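Local coordinates for protein succinylglutamate desuccinylase (PDB 1YW4) that probably hydrolyses N-succinylglutamate to succinate and glutamate, the last step of arginine breakdown by the AST pathway, using one zinc ion per subunit, at residues V156-H167 against C183-P194. Sequence-based numbering, arbitrary orientation.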
loop_
_atom_site.group_PDB
_atom_site.type_symbol
_atom_site.label_atom_id
_atom_site.label_comp_id
_atom_site.label_asym_id
_atom_site.label_seq_id
_atom_site.Cartn_x
_atom_site.Cartn_y
_atom_site.Cartn_z
ATOM N N VAL A 156 -13.603 14.490 6.237
ATOM C CA VAL A 156 -13.604 14.839 4.818
ATOM C C VAL A 156 -14.569 13.897 4.110
ATOM O O VAL A 156 -15.228 14.273 3.138
ATOM C CB VAL A 156 -12.210 14.677 4.189
ATOM C CG1 VAL A 156 -12.311 14.794 2.663
ATOM C CG2 VAL A 156 -11.271 15.736 4.744
ATOM N N PHE A 157 -14.638 12.665 4.605
ATOM C CA PHE A 157 -15.538 11.665 4.052
ATOM C C PHE A 157 -16.660 11.502 5.066
ATOM O O PHE A 157 -16.581 10.662 5.960
ATOM C CB PHE A 157 -14.801 10.334 3.842
ATOM C CG PHE A 157 -13.660 10.425 2.866
ATOM C CD1 PHE A 157 -13.901 10.643 1.513
ATOM C CD2 PHE A 157 -12.347 10.304 3.301
ATOM C CE1 PHE A 157 -12.846 10.740 0.605
ATOM C CE2 PHE A 157 -11.281 10.398 2.401
ATOM C CZ PHE A 157 -11.535 10.617 1.052
ATOM N N GLU A 158 -17.678 12.347 4.929
ATOM C CA GLU A 158 -18.851 12.368 5.800
ATOM C C GLU A 158 -19.162 11.008 6.409
ATOM O O GLU A 158 -19.083 10.821 7.621
ATOM C CB GLU A 158 -20.067 12.852 5.000
ATOM C CG GLU A 158 -20.694 14.142 5.499
ATOM C CD GLU A 158 -21.578 13.936 6.710
ATOM O OE1 GLU A 158 -22.592 13.214 6.580
ATOM O OE2 GLU A 158 -21.263 14.495 7.785
ATOM N N LYS A 159 -19.512 10.059 5.554
ATOM C CA LYS A 159 -19.842 8.725 6.006
ATOM C C LYS A 159 -18.765 7.746 5.557
ATOM O O LYS A 159 -18.428 7.689 4.374
ATOM C CB LYS A 159 -21.207 8.333 5.443
ATOM C CG LYS A 159 -22.319 9.284 5.877
ATOM C CD LYS A 159 -23.593 9.062 5.090
ATOM C CE LYS A 159 -23.390 9.386 3.621
ATOM N NZ LYS A 159 -24.601 9.080 2.804
ATOM N N PHE A 160 -18.203 6.997 6.502
ATOM C CA PHE A 160 -17.179 6.031 6.147
ATOM C C PHE A 160 -17.256 4.768 6.990
ATOM O O PHE A 160 -17.926 4.731 8.023
ATOM C CB PHE A 160 -15.781 6.673 6.212
ATOM C CG PHE A 160 -15.305 7.007 7.605
ATOM C CD1 PHE A 160 -14.586 6.081 8.349
ATOM C CD2 PHE A 160 -15.574 8.257 8.172
ATOM C CE1 PHE A 160 -14.142 6.388 9.638
ATOM C CE2 PHE A 160 -15.138 8.573 9.457
ATOM C CZ PHE A 160 -14.421 7.638 10.190
ATOM N N ALA A 161 -16.591 3.720 6.523
ATOM C CA ALA A 161 -16.604 2.454 7.228
ATOM C C ALA A 161 -15.203 2.019 7.618
ATOM O O ALA A 161 -14.215 2.427 7.007
ATOM C CB ALA A 161 -17.256 1.382 6.361
ATOM N N ILE A 162 -15.141 1.184 8.647
ATOM C CA ILE A 162 -13.888 0.631 9.130
ATOM C C ILE A 162 -13.997 -0.869 8.904
ATOM O O ILE A 162 -14.933 -1.504 9.398
ATOM C CB ILE A 162 -13.696 0.864 10.640
ATOM C CG1 ILE A 162 -13.922 2.341 10.983
ATOM C CG2 ILE A 162 -12.314 0.395 11.051
ATOM C CD1 ILE A 162 -13.005 3.308 10.271
ATOM N N TYR A 163 -13.060 -1.426 8.144
ATOM C CA TYR A 163 -13.046 -2.856 7.845
ATOM C C TYR A 163 -12.053 -3.520 8.794
ATOM O O TYR A 163 -10.849 -3.268 8.729
ATOM C CB TYR A 163 -12.617 -3.078 6.389
ATOM C CG TYR A 163 -13.189 -4.318 5.719
ATOM C CD1 TYR A 163 -13.617 -4.269 4.390
ATOM C CD2 TYR A 163 -13.281 -5.541 6.393
ATOM C CE1 TYR A 163 -14.121 -5.398 3.745
ATOM C CE2 TYR A 163 -13.785 -6.682 5.753
ATOM C CZ TYR A 163 -14.203 -6.600 4.432
ATOM O OH TYR A 163 -14.703 -7.707 3.790
ATOM N N PRO A 164 -12.550 -4.375 9.696
ATOM C CA PRO A 164 -11.700 -5.073 10.664
ATOM C C PRO A 164 -10.552 -5.857 10.041
ATOM O O PRO A 164 -10.615 -6.272 8.879
ATOM C CB PRO A 164 -12.689 -5.974 11.408
ATOM C CG PRO A 164 -13.760 -6.220 10.390
ATOM C CD PRO A 164 -13.938 -4.850 9.788
ATOM N N PHE A 165 -9.495 -6.048 10.824
ATOM C CA PHE A 165 -8.330 -6.794 10.370
ATOM C C PHE A 165 -8.744 -8.226 10.032
ATOM O O PHE A 165 -9.308 -8.931 10.869
ATOM C CB PHE A 165 -7.256 -6.816 11.462
ATOM C CG PHE A 165 -6.022 -7.598 11.087
ATOM C CD1 PHE A 165 -5.322 -8.320 12.054
ATOM C CD2 PHE A 165 -5.561 -7.618 9.770
ATOM C CE1 PHE A 165 -4.182 -9.054 11.719
ATOM C CE2 PHE A 165 -4.421 -8.347 9.422
ATOM C CZ PHE A 165 -3.731 -9.069 10.403
ATOM N N LEU A 166 -8.467 -8.650 8.802
ATOM C CA LEU A 166 -8.801 -10.000 8.354
ATOM C C LEU A 166 -7.545 -10.869 8.330
ATOM O O LEU A 166 -6.615 -10.602 7.567
ATOM C CB LEU A 166 -9.416 -9.953 6.951
ATOM C CG LEU A 166 -10.718 -9.168 6.771
ATOM C CD1 LEU A 166 -11.110 -9.165 5.303
ATOM C CD2 LEU A 166 -11.821 -9.790 7.614
ATOM N N HIS A 167 -7.515 -11.903 9.165
ATOM C CA HIS A 167 -6.360 -12.797 9.214
ATOM C C HIS A 167 -6.377 -13.770 8.036
ATOM O O HIS A 167 -6.106 -14.965 8.196
ATOM C CB HIS A 167 -6.334 -13.588 10.528
ATOM C CG HIS A 167 -6.296 -12.732 11.756
ATOM N ND1 HIS A 167 -5.625 -13.105 12.901
ATOM C CD2 HIS A 167 -6.864 -11.532 12.028
ATOM C CE1 HIS A 167 -5.781 -12.173 13.824
ATOM N NE2 HIS A 167 -6.528 -11.207 13.320
ATOM N N CYS A 183 -24.675 3.082 -0.639
ATOM C CA CYS A 183 -25.390 3.198 0.623
ATOM C C CYS A 183 -25.096 4.565 1.226
ATOM O O CYS A 183 -25.849 5.071 2.061
ATOM C CB CYS A 183 -24.925 2.102 1.578
ATOM S SG CYS A 183 -25.416 2.330 3.285
ATOM N N GLY A 184 -23.985 5.153 0.797
ATOM C CA GLY A 184 -23.594 6.454 1.297
ATOM C C GLY A 184 -22.147 6.495 1.748
ATOM O O GLY A 184 -21.539 7.562 1.775
ATOM N N ILE A 185 -21.592 5.341 2.112
ATOM C CA ILE A 185 -20.204 5.285 2.556
ATOM C C ILE A 185 -19.340 5.887 1.454
ATOM O O ILE A 185 -19.465 5.513 0.289
ATOM C CB ILE A 185 -19.755 3.832 2.817
ATOM C CG1 ILE A 185 -20.720 3.159 3.800
ATOM C CG2 ILE A 185 -18.344 3.819 3.374
ATOM C CD1 ILE A 185 -20.845 3.889 5.133
ATOM N N GLU A 186 -18.461 6.814 1.828
ATOM C CA GLU A 186 -17.604 7.491 0.867
ATOM C C GLU A 186 -16.145 7.065 0.966
ATOM O O GLU A 186 -15.316 7.491 0.161
ATOM C CB GLU A 186 -17.708 9.007 1.067
ATOM C CG GLU A 186 -19.140 9.522 1.154
ATOM C CD GLU A 186 -19.214 11.004 1.472
ATOM O OE1 GLU A 186 -20.324 11.493 1.773
ATOM O OE2 GLU A 186 -18.169 11.685 1.418
ATOM N N ALA A 187 -15.832 6.227 1.950
ATOM C CA ALA A 187 -14.468 5.755 2.150
ATOM C C ALA A 187 -14.427 4.592 3.132
ATOM O O ALA A 187 -15.297 4.468 3.996
ATOM C CB ALA A 187 -13.591 6.895 2.659
ATOM N N VAL A 188 -13.413 3.743 2.995
ATOM C CA VAL A 188 -13.262 2.592 3.878
ATOM C C VAL A 188 -11.838 2.484 4.418
ATOM O O VAL A 188 -10.867 2.565 3.666
ATOM C CB VAL A 188 -13.605 1.270 3.153
ATOM C CG1 VAL A 188 -13.550 0.110 4.142
ATOM C CG2 VAL A 188 -14.975 1.361 2.520
ATOM N N LEU A 189 -11.721 2.334 5.732
ATOM C CA LEU A 189 -10.420 2.171 6.367
ATOM C C LEU A 189 -10.270 0.670 6.626
ATOM O O LEU A 189 -11.137 0.056 7.246
ATOM C CB LEU A 189 -10.361 2.934 7.696
ATOM C CG LEU A 189 -9.120 2.684 8.558
ATOM C CD1 LEU A 189 -7.893 3.294 7.887
ATOM C CD2 LEU A 189 -9.315 3.303 9.940
ATOM N N LEU A 190 -9.185 0.086 6.132
ATOM C CA LEU A 190 -8.925 -1.340 6.316
ATOM C C LEU A 190 -7.924 -1.502 7.458
ATOM O O LEU A 190 -6.784 -1.037 7.363
ATOM C CB LEU A 190 -8.334 -1.933 5.035
ATOM C CG LEU A 190 -8.922 -1.465 3.692
ATOM C CD1 LEU A 190 -8.019 -1.948 2.554
ATOM C CD2 LEU A 190 -10.339 -1.985 3.516
ATOM N N HIS A 191 -8.356 -2.148 8.538
ATOM C CA HIS A 191 -7.490 -2.371 9.694
ATOM C C HIS A 191 -6.418 -3.401 9.365
ATOM O O HIS A 191 -6.707 -4.443 8.781
ATOM C CB HIS A 191 -8.315 -2.841 10.893
ATOM C CG HIS A 191 -8.778 -1.727 11.781
ATOM N ND1 HIS A 191 -9.662 -1.921 12.820
ATOM C CD2 HIS A 191 -8.457 -0.411 11.803
ATOM C CE1 HIS A 191 -9.865 -0.775 13.445
ATOM N NE2 HIS A 191 -9.146 0.157 12.848
ATOM N N THR A 192 -5.179 -3.106 9.746
ATOM C CA THR A 192 -4.067 -4.008 9.471
ATOM C C THR A 192 -3.608 -4.762 10.710
ATOM O O THR A 192 -2.645 -5.525 10.668
ATOM C CB THR A 192 -2.873 -3.243 8.870
ATOM O OG1 THR A 192 -2.599 -2.083 9.662
ATOM C CG2 THR A 192 -3.182 -2.816 7.448
ATOM N N GLN A 193 -4.310 -4.542 11.817
ATOM C CA GLN A 193 -3.992 -5.211 13.072
ATOM C C GLN A 193 -5.275 -5.437 13.866
ATOM O O GLN A 193 -6.257 -4.712 13.695
ATOM C CB GLN A 193 -3.012 -4.374 13.903
ATOM C CG GLN A 193 -1.610 -4.232 13.301
ATOM C CD GLN A 193 -1.447 -2.989 12.440
ATOM O OE1 GLN A 193 -0.409 -2.794 11.800
ATOM N NE2 GLN A 193 -2.467 -2.138 12.427
ATOM N N PRO A 194 -5.286 -6.452 14.742
ATOM C CA PRO A 194 -6.471 -6.745 15.553
ATOM C C PRO A 194 -6.845 -5.560 16.435
ATOM O O PRO A 194 -5.971 -4.805 16.874
ATOM C CB PRO A 194 -6.038 -7.958 16.375
ATOM C CG PRO A 194 -4.554 -7.748 16.519
ATOM C CD PRO A 194 -4.164 -7.326 15.120
HETATM O O HOH W 1 -8.807 -5.199 7.063
HETATM O O HOH W 2 -9.330 -5.027 13.653
#
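Gly184 opens the contact where the end of the Lys159 chain reaches over to it, CE lying 3.2 Å from the Gly184 carbonyl O; with phi at 131°, the chain passes here through a conformation that suits a residue without a side chain. The branched Ile185 follows, bringing CG2 to the backbone of Phe160 and within 4.0 Å of Ala161 CB, an approach for which the small alanine leaves room. Glu186 N then donates to Lys159 O (2.7 Å). Ala187 is small enough for its CB to rest over one face of the Phe157 ring, a CH-pi contact 3.8 Å from the centroid, while its O accepts from Ala161 N. Val188 shares its face of the sheet with Ala161, Tyr163 and Leu190, and its CG1 packs on Tyr163 CB, near the ring plane on its edge side. Leu189, on the other face, donates from N to Ala161 O and accepts at O from Tyr163 N in a nearly straight bond of 2.6 Å; its side chain runs alongside Ile162, CD2 to CD1. His191 N continues the ladder to Tyr163 O, and its flat ring receives Ile162 CG2 over one face, 3.7 Å from the centroid. That methyl stands anti to the Ile162 backbone N (chi1 of CG1 -51°), which carries it toward the ring. Beyond the strands, backbone of 192-193 covers one face of Phe165, Thr192 O 3.5 Å above the ring centre and Gln193 N nearer the rim, with Pro194 alongside. This parallel pair belongs to the catalytic domain, of the zinc exopeptidase clan: strand 209-215, carrying the predicted active-site Glu214, flanks 160-163 antiparallel, strand 257-265 borders 187-190, and helix 198-205 packs against Pro164 and Pro194.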